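Local coordinates for protein DNA polymerase sliding clamp 2 (PDB 3LX2) that probably acts as a ring-shaped homotrimeric sliding clamp that encircles DNA and tethers the polymerase catalytic subunit and other proteins to it during replication, at residues Phe3-Asp8 against Tyr61-Glu66; Leu16-Glu21 against Arg75-Leu80; Glu26-Val31 against Ala68-Leu73; Phe98-Leu103 against Trp110-Leu115. All coordinates share one frame; numbering follows the deposited sequence.

Contact 1: residues Phe3-Asp8 against Tyr61-Glu66; sequences FEIVFD and YSVESE
Ile5 carries CG1 beside its backbone N (chi1 -77°) and runs on extended to CD1, while Tyr61 sends CG anti to its own backbone N (chi1 -170°); the two side chains therefore run alongside one another in the same direction. The isoleucine branch meets the CD1-CE1 part of the phenol obliquely: Ile5 CD1 meets Tyr61 CE1 at 3.4 Å, and Ile5 CG1 sits 3.6 Å from Tyr61 CD1. Phe3 behaves differently. Its CG takes the crowded position between backbone N and carbonyl carbon (chi1 64°), which turns the ring away from 61-66 and leaves CB to touch Val63 CG2 at 3.7 Å. Val63 CG2 also approaches Ile5 CD1 at 4.3 Å, so the three apolar side chains close up on one face, where Val31 packs against Phe3, Ile5 and Val63. The Tyr61 hydroxyl is held by a hydrogen bond to Asn32 O, which fixes the far end of the ring. Between the backbones, Glu4 N donates a nearly straight bond to Ser62 O (2.9 Å), almost along the C=O axis; the return bond from Ser62 N to Glu4 O (3.1 Å) is bent and weak. Glu4 and Ser62 direct their side chains to the other face of the sheet, where the Glu4 carboxylate makes a salt bridge to Arg92 and lies near a bound sulfate. On its other edge strand 3-7 bonds to strand 88-93. This is the antiparallel pairing of the N-terminal strand with a short, weakly bonded edge strand, 60-63, in the N-terminal domain of the PCNA clamp fold.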
loop_
_atom_site.group_PDB
_atom_site.type_symbol
_atom_site.label_atom_id
_atom_site.label_comp_id
_atom_site.label_asym_id
_atom_site.label_seq_id
_atom_site.Cartn_x
_atom_site.Cartn_y
_atom_site.Cartn_z
ATOM N N PHE A 3 11.600 37.548 -2.261
ATOM C CA PHE A 3 10.356 37.290 -1.546
ATOM C C PHE A 3 10.462 36.281 -0.407
ATOM O O PHE A 3 11.408 35.515 -0.318
ATOM C CB PHE A 3 9.245 36.876 -2.529
ATOM C CG PHE A 3 9.510 35.585 -3.235
ATOM C CD1 PHE A 3 9.266 34.363 -2.605
ATOM C CD2 PHE A 3 9.996 35.578 -4.525
ATOM C CE1 PHE A 3 9.505 33.146 -3.266
ATOM C CE2 PHE A 3 10.219 34.371 -5.203
ATOM C CZ PHE A 3 9.969 33.151 -4.563
ATOM N N GLU A 4 9.455 36.319 0.443
ATOM C CA GLU A 4 9.248 35.347 1.476
ATOM C C GLU A 4 7.735 35.119 1.596
ATOM O O GLU A 4 7.007 36.010 1.996
ATOM C CB GLU A 4 9.838 35.806 2.828
ATOM C CG GLU A 4 9.551 34.791 3.905
ATOM C CD GLU A 4 10.504 34.820 5.102
ATOM O OE1 GLU A 4 11.741 34.751 4.897
ATOM O OE2 GLU A 4 9.985 34.853 6.262
ATOM N N ILE A 5 7.295 33.908 1.284
ATOM C CA ILE A 5 5.908 33.541 1.300
ATOM C C ILE A 5 5.758 32.306 2.182
ATOM O O ILE A 5 6.569 31.373 2.101
ATOM C CB ILE A 5 5.460 33.207 -0.157
ATOM C CG1 ILE A 5 5.250 34.505 -0.934
ATOM C CG2 ILE A 5 4.209 32.338 -0.208
ATOM C CD1 ILE A 5 5.182 34.314 -2.486
ATOM N N VAL A 6 4.711 32.285 2.993
ATOM C CA VAL A 6 4.489 31.209 3.913
ATOM C C VAL A 6 3.077 30.700 3.720
ATOM O O VAL A 6 2.115 31.494 3.827
ATOM C CB VAL A 6 4.606 31.674 5.375
ATOM C CG1 VAL A 6 4.423 30.503 6.264
ATOM C CG2 VAL A 6 5.973 32.364 5.675
ATOM N N PHE A 7 2.947 29.401 3.424
ATOM C CA PHE A 7 1.639 28.781 3.301
ATOM C C PHE A 7 1.478 27.771 4.436
ATOM O O PHE A 7 2.383 27.030 4.740
ATOM C CB PHE A 7 1.486 28.155 1.889
ATOM C CG PHE A 7 0.076 27.666 1.555
ATOM C CD1 PHE A 7 -0.989 28.557 1.403
ATOM C CD2 PHE A 7 -0.180 26.300 1.352
ATOM C CE1 PHE A 7 -2.325 28.085 1.059
ATOM C CE2 PHE A 7 -1.483 25.813 0.997
ATOM C CZ PHE A 7 -2.558 26.706 0.848
ATOM N N ASP A 8 0.335 27.711 5.080
ATOM C CA ASP A 8 0.261 26.866 6.285
ATOM C C ASP A 8 -0.012 25.386 6.047
ATOM O O ASP A 8 -0.223 24.625 7.005
ATOM C CB ASP A 8 -0.733 27.418 7.296
ATOM C CG ASP A 8 -2.112 27.430 6.759
ATOM O OD1 ASP A 8 -2.333 26.775 5.719
ATOM O OD2 ASP A 8 -2.982 28.065 7.380
ATOM N N TYR A 61 2.863 36.859 3.425
ATOM C CA TYR A 61 3.107 37.003 2.052
ATOM C C TYR A 61 3.866 38.269 2.001
ATOM O O TYR A 61 3.404 39.257 2.554
ATOM C CB TYR A 61 1.798 37.186 1.319
ATOM C CG TYR A 61 2.004 37.099 -0.164
ATOM C CD1 TYR A 61 1.943 35.864 -0.801
ATOM C CD2 TYR A 61 2.263 38.247 -0.940
ATOM C CE1 TYR A 61 2.127 35.754 -2.163
ATOM C CE2 TYR A 61 2.449 38.147 -2.300
ATOM C CZ TYR A 61 2.381 36.888 -2.909
ATOM O OH TYR A 61 2.568 36.714 -4.261
ATOM N N SER A 62 5.019 38.247 1.349
ATOM C CA SER A 62 5.774 39.463 1.173
ATOM C C SER A 62 6.760 39.388 0.022
ATOM O O SER A 62 7.701 38.578 0.050
ATOM C CB SER A 62 6.449 39.905 2.497
ATOM O OG SER A 62 7.741 40.404 2.240
ATOM N N VAL A 63 6.505 40.241 -0.986
ATOM C CA VAL A 63 7.317 40.344 -2.211
ATOM C C VAL A 63 7.819 41.770 -2.465
ATOM O O VAL A 63 7.081 42.754 -2.279
ATOM C CB VAL A 63 6.500 39.944 -3.475
ATOM C CG1 VAL A 63 7.332 40.185 -4.747
ATOM C CG2 VAL A 63 5.971 38.493 -3.373
ATOM N N GLU A 64 9.069 41.882 -2.888
ATOM C CA GLU A 64 9.615 43.190 -3.235
ATOM C C GLU A 64 9.455 43.452 -4.725
ATOM O O GLU A 64 8.387 43.871 -5.169
ATOM C CB GLU A 64 11.055 43.285 -2.792
ATOM C CG GLU A 64 11.189 42.705 -1.426
ATOM C CD GLU A 64 11.833 43.626 -0.478
ATOM O OE1 GLU A 64 12.951 44.102 -0.814
ATOM O OE2 GLU A 64 11.222 43.854 0.599
ATOM N N SER A 65 10.491 43.183 -5.498
ATOM C CA SER A 65 10.330 43.176 -6.931
ATOM C C SER A 65 9.574 41.920 -7.398
ATOM O O SER A 65 9.938 40.796 -7.044
ATOM C CB SER A 65 11.684 43.265 -7.626
ATOM O OG SER A 65 11.984 44.624 -7.935
ATOM N N GLU A 66 8.540 42.144 -8.205
ATOM C CA GLU A 66 7.828 41.115 -8.895
ATOM C C GLU A 66 8.682 40.492 -9.956
ATOM O O GLU A 66 9.322 41.195 -10.723
ATOM C CB GLU A 66 6.622 41.731 -9.602
ATOM C CG GLU A 66 5.945 42.851 -8.811
ATOM C CD GLU A 66 4.543 43.143 -9.293
ATOM O OE1 GLU A 66 4.401 43.526 -10.492
ATOM O OE2 GLU A 66 3.595 43.012 -8.463
#

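Contact 2: residues Leu16-Glu21 against Arg75-Leu80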
loop_
_atom_site.group_PDB
_atom_site.type_symbol
_atom_site.label_atom_id
_atom_site.label_comp_id
_atom_site.label_asym_id
_atom_site.label_seq_id
_atom_site.Cartn_x
_atom_site.Cartn_y
_atom_site.Cartn_z
ATOM N N LEU A 16 -1.461 20.409 -5.359
ATOM C CA LEU A 16 -1.386 21.235 -6.552
ATOM C C LEU A 16 -0.152 20.922 -7.384
ATOM O O LEU A 16 -0.198 20.881 -8.628
ATOM C CB LEU A 16 -1.279 22.664 -6.116
ATOM C CG LEU A 16 -1.229 23.679 -7.242
ATOM C CD1 LEU A 16 -2.597 23.797 -7.913
ATOM C CD2 LEU A 16 -0.774 25.030 -6.622
ATOM N N ILE A 17 0.983 20.726 -6.740
ATOM C CA ILE A 17 2.169 20.514 -7.554
ATOM C C ILE A 17 2.081 19.171 -8.274
ATOM O O ILE A 17 2.556 19.058 -9.432
ATOM C CB ILE A 17 3.478 20.713 -6.763
ATOM C CG1 ILE A 17 3.579 22.168 -6.283
ATOM C CG2 ILE A 17 4.684 20.435 -7.578
ATOM C CD1 ILE A 17 3.390 23.133 -7.336
ATOM N N ALA A 18 1.458 18.192 -7.598
ATOM C CA ALA A 18 1.270 16.845 -8.122
ATOM C C ALA A 18 0.408 16.904 -9.404
ATOM O O ALA A 18 0.681 16.232 -10.385
ATOM C CB ALA A 18 0.651 15.890 -7.054
ATOM N N THR A 19 -0.601 17.739 -9.417
ATOM C CA THR A 19 -1.378 17.828 -10.614
ATOM C C THR A 19 -0.555 18.441 -11.786
ATOM O O THR A 19 -0.599 17.948 -12.894
ATOM C CB THR A 19 -2.637 18.552 -10.283
ATOM O OG1 THR A 19 -3.178 17.902 -9.141
ATOM C CG2 THR A 19 -3.613 18.502 -11.399
ATOM N N LEU A 20 0.273 19.425 -11.500
ATOM C CA LEU A 20 1.045 20.098 -12.543
ATOM C C LEU A 20 2.103 19.202 -13.137
ATOM O O LEU A 20 2.291 19.171 -14.361
ATOM C CB LEU A 20 1.657 21.420 -12.044
ATOM C CG LEU A 20 0.646 22.394 -11.445
ATOM C CD1 LEU A 20 1.272 23.776 -11.035
ATOM C CD2 LEU A 20 -0.527 22.592 -12.384
ATOM N N GLU A 21 2.785 18.453 -12.282
ATOM C CA GLU A 21 3.925 17.649 -12.737
ATOM C C GLU A 21 3.447 16.600 -13.732
ATOM O O GLU A 21 4.238 16.058 -14.514
ATOM C CB GLU A 21 4.604 16.993 -11.545
ATOM C CG GLU A 21 5.972 16.319 -11.813
ATOM C CD GLU A 21 5.819 14.938 -12.351
ATOM O OE1 GLU A 21 4.862 14.268 -11.932
ATOM O OE2 GLU A 21 6.620 14.506 -13.206
ATOM N N ARG A 75 11.415 18.056 -9.409
ATOM C CA ARG A 75 12.390 18.201 -8.306
ATOM C C ARG A 75 11.680 18.737 -7.050
ATOM O O ARG A 75 11.891 18.266 -5.920
ATOM C CB ARG A 75 13.488 19.177 -8.691
ATOM C CG ARG A 75 14.845 18.579 -8.970
ATOM C CD ARG A 75 15.827 19.755 -9.078
ATOM N NE ARG A 75 17.051 19.436 -8.353
ATOM C CZ ARG A 75 18.287 19.531 -8.832
ATOM N NH1 ARG A 75 18.518 19.989 -10.060
ATOM N NH2 ARG A 75 19.300 19.197 -8.041
ATOM N N PHE A 76 10.840 19.724 -7.290
ATOM C CA PHE A 76 10.102 20.429 -6.297
ATOM C C PHE A 76 9.094 19.507 -5.689
ATOM O O PHE A 76 8.845 19.561 -4.505
ATOM C CB PHE A 76 9.353 21.555 -6.993
ATOM C CG PHE A 76 8.664 22.502 -6.069
ATOM C CD1 PHE A 76 9.228 22.836 -4.843
ATOM C CD2 PHE A 76 7.467 23.089 -6.447
ATOM C CE1 PHE A 76 8.602 23.750 -3.991
ATOM C CE2 PHE A 76 6.817 23.985 -5.585
ATOM C CZ PHE A 76 7.397 24.317 -4.348
ATOM N N LEU A 77 8.517 18.654 -6.512
ATOM C CA LEU A 77 7.472 17.754 -6.049
ATOM C C LEU A 77 8.034 16.755 -5.061
ATOM O O LEU A 77 7.393 16.471 -4.036
ATOM C CB LEU A 77 6.774 17.016 -7.199
ATOM C CG LEU A 77 5.726 15.969 -6.759
ATOM C CD1 LEU A 77 4.614 16.611 -5.944
ATOM C CD2 LEU A 77 5.174 15.262 -8.008
ATOM N N LYS A 78 9.231 16.253 -5.337
ATOM C CA LYS A 78 9.881 15.342 -4.359
ATOM C C LYS A 78 10.100 15.954 -2.970
ATOM O O LYS A 78 9.894 15.271 -1.968
ATOM C CB LYS A 78 11.191 14.734 -4.893
ATOM C CG LYS A 78 10.932 13.845 -6.086
ATOM C CD LYS A 78 12.247 13.343 -6.711
ATOM C CE LYS A 78 11.981 12.085 -7.553
ATOM N NZ LYS A 78 13.257 11.285 -7.779
ATOM N N VAL A 79 10.501 17.222 -2.919
ATOM C CA VAL A 79 10.646 17.923 -1.669
ATOM C C VAL A 79 9.308 17.962 -1.000
ATOM O O VAL A 79 9.196 17.648 0.201
ATOM C CB VAL A 79 11.078 19.355 -1.862
ATOM C CG1 VAL A 79 10.945 20.109 -0.573
ATOM C CG2 VAL A 79 12.528 19.424 -2.398
ATOM N N LEU A 80 8.279 18.318 -1.760
ATOM C CA LEU A 80 6.974 18.514 -1.164
ATOM C C LEU A 80 6.382 17.194 -0.642
ATOM O O LEU A 80 5.579 17.180 0.294
ATOM C CB LEU A 80 6.021 19.247 -2.120
ATOM C CG LEU A 80 6.410 20.695 -2.445
ATOM C CD1 LEU A 80 5.468 21.190 -3.481
ATOM C CD2 LEU A 80 6.322 21.584 -1.188
#
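Ile17 is the hub, touching three side chains of 75-80, two with its CG1 arm and one with CG2. CG1 meets Leu80 CD1 at 3.5 Å and Phe76 CE2 at 3.8 Å, the isoleucine lying across both side chains, while CG2 passes Leu77 with its closest approach at CB (4.0 Å). Leu77 answers from the other helix: with CG anti to its backbone N (chi1 176°), it spreads its two methyls along 16-21, CD1 against Ala18 N at 3.9 Å and CD2 against Glu21 CB at 4.0 Å. The helices run roughly antiparallel, at 150°, with axes 9.6 Å apart. They are the helix pair of the N-terminal domain, and in sliding clamps such pairs line the inner wall of the ring through which DNA passes. Within its own helix Leu80 lays CD1 over one face of the Phe76 ring, so that methyl and ring together form the surface that Ile17 CG1 meets. Further out, Leu16 and Leu20 seat helix 10-21 on strand 47-54, and Phe76 and Val79 seat helix 73-80 on strand 108-114. Arg75, on the far side from Ile17, forms a salt bridge to Asp172 of a neighbouring subunit.

Contact 3: residues Glu26-Val31 against Ala68-Leu73; sequences EAVFQV and AIAFDL
Packing is densest on the face bearing Ala27, Phe29, Ile69 and Phe71. Phe71, its CG in the crowded position between backbone N and carbonyl carbon (chi1 44°), points its ring edge at the face of Phe29 in a T-shaped stack, planes at 87° and centroids 5.5 Å apart. Alongside, Ile69 CG1 lies 3.9 Å from both Phe29 CB and Val31 CG2, and Leu73 CD1 closes the end of the strand pair against Ala27 CB at 3.7 Å. The opposite face carries smaller and more polar side chains and is partly exposed at Glu26 and Gln30. There Val28 sets CG1 against Ala68 CB (3.9 Å) and CG2 against Ala70 CB, Gln30 bends back at chi2 to set OE1 3.5 Å from Ala68 CB while NE2 bonds to Asn32 OD1, and the like-charged carboxylates of Glu26 and Asp72 stand near each other without bonding, which may raise their pKa values. Four backbone hydrogen bonds join the strands, the shortest Phe29 N to Ile69 O at 2.6 Å, almost along the C=O axis. Asp72 then takes the N-cap position of helix 73-80. Such antiparallel pairing places strand 67-72 at the edge of the long sheet that runs from the N-terminal into the C-terminal domain of the clamp.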
loop_
_atom_site.group_PDB
_atom_site.type_symbol
_atom_site.label_atom_id
_atom_site.label_comp_id
_atom_site.label_asym_id
_atom_site.label_seq_id
_atom_site.Cartn_x
_atom_site.Cartn_y
_atom_site.Cartn_z
ATOM N N GLU A 26 8.409 21.524 -16.243
ATOM C CA GLU A 26 8.886 22.733 -15.636
ATOM C C GLU A 26 7.730 23.683 -15.514
ATOM O O GLU A 26 6.817 23.673 -16.353
ATOM C CB GLU A 26 9.950 23.417 -16.511
ATOM C CG GLU A 26 10.913 22.445 -17.244
ATOM C CD GLU A 26 12.147 23.153 -17.810
ATOM O OE1 GLU A 26 11.965 24.208 -18.514
ATOM O OE2 GLU A 26 13.290 22.655 -17.535
ATOM N N ALA A 27 7.738 24.514 -14.469
ATOM C CA ALA A 27 6.738 25.549 -14.413
ATOM C C ALA A 27 7.308 26.921 -14.138
ATOM O O ALA A 27 8.254 27.085 -13.380
ATOM C CB ALA A 27 5.731 25.200 -13.428
ATOM N N VAL A 28 6.728 27.905 -14.804
ATOM C CA VAL A 28 7.017 29.286 -14.540
ATOM C C VAL A 28 6.025 29.935 -13.581
ATOM O O VAL A 28 4.851 30.106 -13.884
ATOM C CB VAL A 28 6.993 30.074 -15.870
ATOM C CG1 VAL A 28 7.339 31.573 -15.632
ATOM C CG2 VAL A 28 7.940 29.405 -16.914
ATOM N N PHE A 29 6.511 30.372 -12.439
ATOM C CA PHE A 29 5.643 31.029 -11.487
ATOM C C PHE A 29 5.820 32.526 -11.570
ATOM O O PHE A 29 6.870 33.055 -11.270
ATOM C CB PHE A 29 5.928 30.514 -10.084
ATOM C CG PHE A 29 5.079 29.322 -9.677
ATOM C CD1 PHE A 29 4.276 28.655 -10.598
ATOM C CD2 PHE A 29 5.079 28.869 -8.355
ATOM C CE1 PHE A 29 3.506 27.572 -10.232
ATOM C CE2 PHE A 29 4.310 27.769 -7.994
ATOM C CZ PHE A 29 3.514 27.131 -8.944
ATOM N N GLN A 30 4.788 33.224 -12.002
ATOM C CA GLN A 30 4.854 34.659 -11.879
ATOM C C GLN A 30 4.495 35.070 -10.453
ATOM O O GLN A 30 3.351 34.984 -10.025
ATOM C CB GLN A 30 3.976 35.372 -12.889
ATOM C CG GLN A 30 4.105 36.904 -12.830
ATOM C CD GLN A 30 5.433 37.392 -13.427
ATOM O OE1 GLN A 30 5.872 36.897 -14.503
ATOM N NE2 GLN A 30 6.093 38.350 -12.728
ATOM N N VAL A 31 5.511 35.526 -9.740
ATOM C CA VAL A 31 5.340 35.969 -8.388
ATOM C C VAL A 31 5.122 37.472 -8.347
ATOM O O VAL A 31 6.079 38.240 -8.522
ATOM C CB VAL A 31 6.570 35.640 -7.544
ATOM C CG1 VAL A 31 6.259 35.855 -6.119
ATOM C CG2 VAL A 31 7.037 34.242 -7.800
ATOM N N ALA A 68 9.149 36.471 -12.392
ATOM C CA ALA A 68 8.919 35.089 -12.740
ATOM C C ALA A 68 10.076 34.222 -12.329
ATOM O O ALA A 68 11.230 34.499 -12.697
ATOM C CB ALA A 68 8.727 34.967 -14.229
ATOM N N ILE A 69 9.773 33.150 -11.602
ATOM C CA ILE A 69 10.741 32.086 -11.353
ATOM C C ILE A 69 10.307 30.811 -12.045
ATOM O O ILE A 69 9.109 30.590 -12.296
ATOM C CB ILE A 69 10.930 31.780 -9.862
ATOM C CG1 ILE A 69 9.576 31.685 -9.165
ATOM C CG2 ILE A 69 11.850 32.822 -9.208
ATOM C CD1 ILE A 69 9.667 31.251 -7.724
ATOM N N ALA A 70 11.269 29.953 -12.332
ATOM C CA ALA A 70 11.008 28.752 -13.071
ATOM C C ALA A 70 11.867 27.637 -12.491
ATOM O O ALA A 70 13.014 27.856 -12.111
ATOM C CB ALA A 70 11.330 28.971 -14.577
ATOM N N PHE A 71 11.314 26.438 -12.407
ATOM C CA PHE A 71 12.067 25.360 -11.781
ATOM C C PHE A 71 11.525 24.004 -12.176
ATOM O O PHE A 71 10.442 23.890 -12.737
ATOM C CB PHE A 71 12.072 25.527 -10.254
ATOM C CG PHE A 71 10.738 25.890 -9.716
ATOM C CD1 PHE A 71 9.833 24.904 -9.376
ATOM C CD2 PHE A 71 10.360 27.220 -9.617
ATOM C CE1 PHE A 71 8.570 25.243 -8.925
ATOM C CE2 PHE A 71 9.115 27.565 -9.164
ATOM C CZ PHE A 71 8.218 26.570 -8.802
ATOM N N ASP A 72 12.281 22.968 -11.862
ATOM C CA ASP A 72 11.893 21.661 -12.304
ATOM C C ASP A 72 10.741 21.102 -11.428
ATOM O O ASP A 72 10.864 21.015 -10.202
ATOM C CB ASP A 72 13.097 20.757 -12.354
ATOM C CG ASP A 72 12.810 19.539 -13.093
ATOM O OD1 ASP A 72 12.413 19.618 -14.269
ATOM O OD2 ASP A 72 12.954 18.476 -12.504
ATOM N N LEU A 73 9.616 20.760 -12.075
ATOM C CA LEU A 73 8.421 20.436 -11.326
ATOM C C LEU A 73 8.659 19.154 -10.512
ATOM O O LEU A 73 8.363 19.079 -9.317
ATOM C CB LEU A 73 7.181 20.367 -12.226
ATOM C CG LEU A 73 6.275 21.598 -12.413
ATOM C CD1 LEU A 73 5.352 21.548 -13.668
ATOM C CD2 LEU A 73 5.411 21.876 -11.188
#

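Contact 4: residues Phe98-Leu103 against Trp110-Leu115; sequences FLEVGL and WFKLPL
Strands 98-103 and 110-114 pair antiparallel through four backbone hydrogen bonds, two between Leu99 and Leu113 and two between Val101 and Phe111; both of the latter are 2.7 Å long and nearly straight (172°). On the buried face Leu113 CD1 touches both Val101 CG2 (3.8 Å) and Leu99 CD2 (4.1 Å), Leu99 running alongside in the same direction. Phe76 of helix 73-80 packs on Val101 and Leu113. On the other face Trp110, its CG beside the backbone N (chi1 -68°), swings the six-membered ring back across the neighbouring strand, so that CE3 rests 3.5 Å from Gly102 CA, where no side chain stands in the way. Glu100, extended, crosses the indole obliquely and brings OE2 to 3.8 Å from Trp110 CE3. Next along, Lys112 CG packs on Glu100 CB at 4.0 Å; their opposite charges, not in contact, may attract weakly, and Glu100 also has a long, weak ion pair to Arg92. At the far end Phe98 CE1 leans on Pro114 CB. The other edge of 110-114 pairs antiparallel with a strand of the second subunit, and Lys112 O accepts a bond from its Ser173 OG: a beta hairpin whose outer strand carries the sheet across the subunit interface of the trimeric clamp ring.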
loop_
_atom_site.group_PDB
_atom_site.type_symbol
_atom_site.label_atom_id
_atom_site.label_comp_id
_atom_site.label_asym_id
_atom_site.label_seq_id
_atom_site.Cartn_x
_atom_site.Cartn_y
_atom_site.Cartn_z
ATOM N N PHE A 98 18.562 30.578 -6.589
ATOM C CA PHE A 98 17.970 29.379 -6.007
ATOM C C PHE A 98 16.615 29.694 -5.389
ATOM O O PHE A 98 16.420 30.765 -4.813
ATOM C CB PHE A 98 18.881 28.815 -4.916
ATOM C CG PHE A 98 19.921 27.880 -5.424
ATOM C CD1 PHE A 98 19.639 26.538 -5.585
ATOM C CD2 PHE A 98 21.197 28.338 -5.729
ATOM C CE1 PHE A 98 20.618 25.646 -6.069
ATOM C CE2 PHE A 98 22.189 27.471 -6.198
ATOM C CZ PHE A 98 21.895 26.120 -6.367
ATOM N N LEU A 99 15.664 28.778 -5.514
ATOM C CA LEU A 99 14.482 28.887 -4.648
ATOM C C LEU A 99 14.839 28.211 -3.325
ATOM O O LEU A 99 15.286 27.046 -3.289
ATOM C CB LEU A 99 13.293 28.202 -5.279
ATOM C CG LEU A 99 12.008 27.928 -4.507
ATOM C CD1 LEU A 99 11.222 29.183 -4.257
ATOM C CD2 LEU A 99 11.154 26.959 -5.343
ATOM N N GLU A 100 14.675 28.930 -2.240
ATOM C CA GLU A 100 14.788 28.250 -0.982
ATOM C C GLU A 100 13.394 27.721 -0.510
ATOM O O GLU A 100 12.392 28.493 -0.485
ATOM C CB GLU A 100 15.519 29.126 0.050
ATOM C CG GLU A 100 15.558 28.528 1.434
ATOM C CD GLU A 100 16.591 29.209 2.333
ATOM O OE1 GLU A 100 16.772 30.472 2.211
ATOM O OE2 GLU A 100 17.217 28.474 3.161
ATOM N N VAL A 101 13.343 26.424 -0.147
ATOM C CA VAL A 101 12.092 25.766 0.260
ATOM C C VAL A 101 12.211 25.207 1.665
ATOM O O VAL A 101 13.099 24.394 1.980
ATOM C CB VAL A 101 11.754 24.556 -0.662
ATOM C CG1 VAL A 101 10.378 23.910 -0.301
ATOM C CG2 VAL A 101 11.819 24.944 -2.125
ATOM N N GLY A 102 11.311 25.620 2.535
ATOM C CA GLY A 102 11.379 25.154 3.882
ATOM C C GLY A 102 10.177 24.355 4.289
ATOM O O GLY A 102 9.070 24.643 3.872
ATOM N N LEU A 103 10.404 23.354 5.130
ATOM C CA LEU A 103 9.301 22.524 5.652
ATOM C C LEU A 103 9.377 22.602 7.165
ATOM O O LEU A 103 10.342 22.135 7.763
ATOM C CB LEU A 103 9.428 21.072 5.171
ATOM C CG LEU A 103 9.304 20.793 3.655
ATOM C CD1 LEU A 103 9.489 19.276 3.365
ATOM C CD2 LEU A 103 7.962 21.191 3.116
ATOM N N TRP A 110 15.212 22.659 5.096
ATOM C CA TRP A 110 15.390 23.791 4.188
ATOM C C TRP A 110 16.186 23.334 3.010
ATOM O O TRP A 110 17.369 22.946 3.142
ATOM C CB TRP A 110 16.126 24.981 4.828
ATOM C CG TRP A 110 15.425 25.736 5.910
ATOM C CD1 TRP A 110 15.586 25.553 7.283
ATOM C CD2 TRP A 110 14.452 26.788 5.773
ATOM N NE1 TRP A 110 14.801 26.452 7.988
ATOM C CE2 TRP A 110 14.087 27.205 7.095
ATOM C CE3 TRP A 110 13.904 27.464 4.679
ATOM C CZ2 TRP A 110 13.183 28.238 7.336
ATOM C CZ3 TRP A 110 13.002 28.484 4.915
ATOM C CH2 TRP A 110 12.644 28.858 6.239
ATOM N N PHE A 111 15.540 23.359 1.858
ATOM C CA PHE A 111 16.122 22.955 0.608
ATOM C C PHE A 111 16.435 24.165 -0.217
ATOM O O PHE A 111 15.728 25.184 -0.163
ATOM C CB PHE A 111 15.076 22.204 -0.209
ATOM C CG PHE A 111 14.942 20.801 0.157
ATOM C CD1 PHE A 111 15.818 19.857 -0.366
ATOM C CD2 PHE A 111 13.960 20.397 1.063
ATOM C CE1 PHE A 111 15.711 18.520 0.009
ATOM C CE2 PHE A 111 13.864 19.086 1.436
ATOM C CZ PHE A 111 14.741 18.147 0.897
ATOM N N LYS A 112 17.450 24.023 -1.047
ATOM C CA LYS A 112 17.685 25.003 -2.115
ATOM C C LYS A 112 17.683 24.354 -3.499
ATOM O O LYS A 112 18.427 23.375 -3.753
ATOM C CB LYS A 112 18.952 25.787 -1.873
ATOM C CG LYS A 112 18.684 26.956 -0.980
ATOM C CD LYS A 112 19.839 27.934 -0.934
ATOM C CE LYS A 112 20.889 27.423 0.016
ATOM N NZ LYS A 112 21.690 28.561 0.547
ATOM N N LEU A 113 16.830 24.898 -4.373
ATOM C CA LEU A 113 16.676 24.320 -5.713
ATOM C C LEU A 113 17.093 25.296 -6.786
ATOM O O LEU A 113 16.728 26.468 -6.714
ATOM C CB LEU A 113 15.229 23.884 -5.970
ATOM C CG LEU A 113 14.416 23.233 -4.869
ATOM C CD1 LEU A 113 12.942 23.242 -5.322
ATOM C CD2 LEU A 113 14.895 21.812 -4.489
ATOM N N PRO A 114 17.818 24.815 -7.803
ATOM C CA PRO A 114 18.367 25.722 -8.837
ATOM C C PRO A 114 17.250 26.205 -9.718
ATOM O O PRO A 114 16.405 25.429 -10.115
ATOM C CB PRO A 114 19.306 24.825 -9.621
ATOM C CG PRO A 114 18.647 23.442 -9.542
ATOM C CD PRO A 114 17.992 23.396 -8.164
ATOM N N LEU A 115 17.221 27.493 -9.970
ATOM C CA LEU A 115 16.222 28.079 -10.827
ATOM C C LEU A 115 16.659 27.935 -12.252
ATOM O O LEU A 115 17.843 27.724 -12.521
ATOM C CB LEU A 115 16.093 29.552 -10.499
ATOM C CG LEU A 115 15.489 29.764 -9.118
ATOM C CD1 LEU A 115 15.580 31.211 -8.711
ATOM C CD2 LEU A 115 14.048 29.251 -9.151
#

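How the contacts relate
Contact 2 is the most buried, a largely apolar helix-helix interface with no polar bond between its segments, whereas contacts 1, 3 and 4 are antiparallel strand pairs with one apolar face and one more polar one. Contacts 1 and 4 belong to the same sheet and contact 3 to the long one; Phe3 bridges them, its CZ reaching Ile69 CD1 at 3.7 Å and Leu99 CD1 at 4.2 Å. The helices of contact 2 lie over both sheets: Phe76 and Val79 pack on contact 4, Phe76 and Ile17 on Phe71 and Leu73 of contact 3. Contact 1 has one straight backbone bond and one weak one; contacts 3 and 4 have four each, and contact 4 alone extends its sheet into a neighbouring subunit.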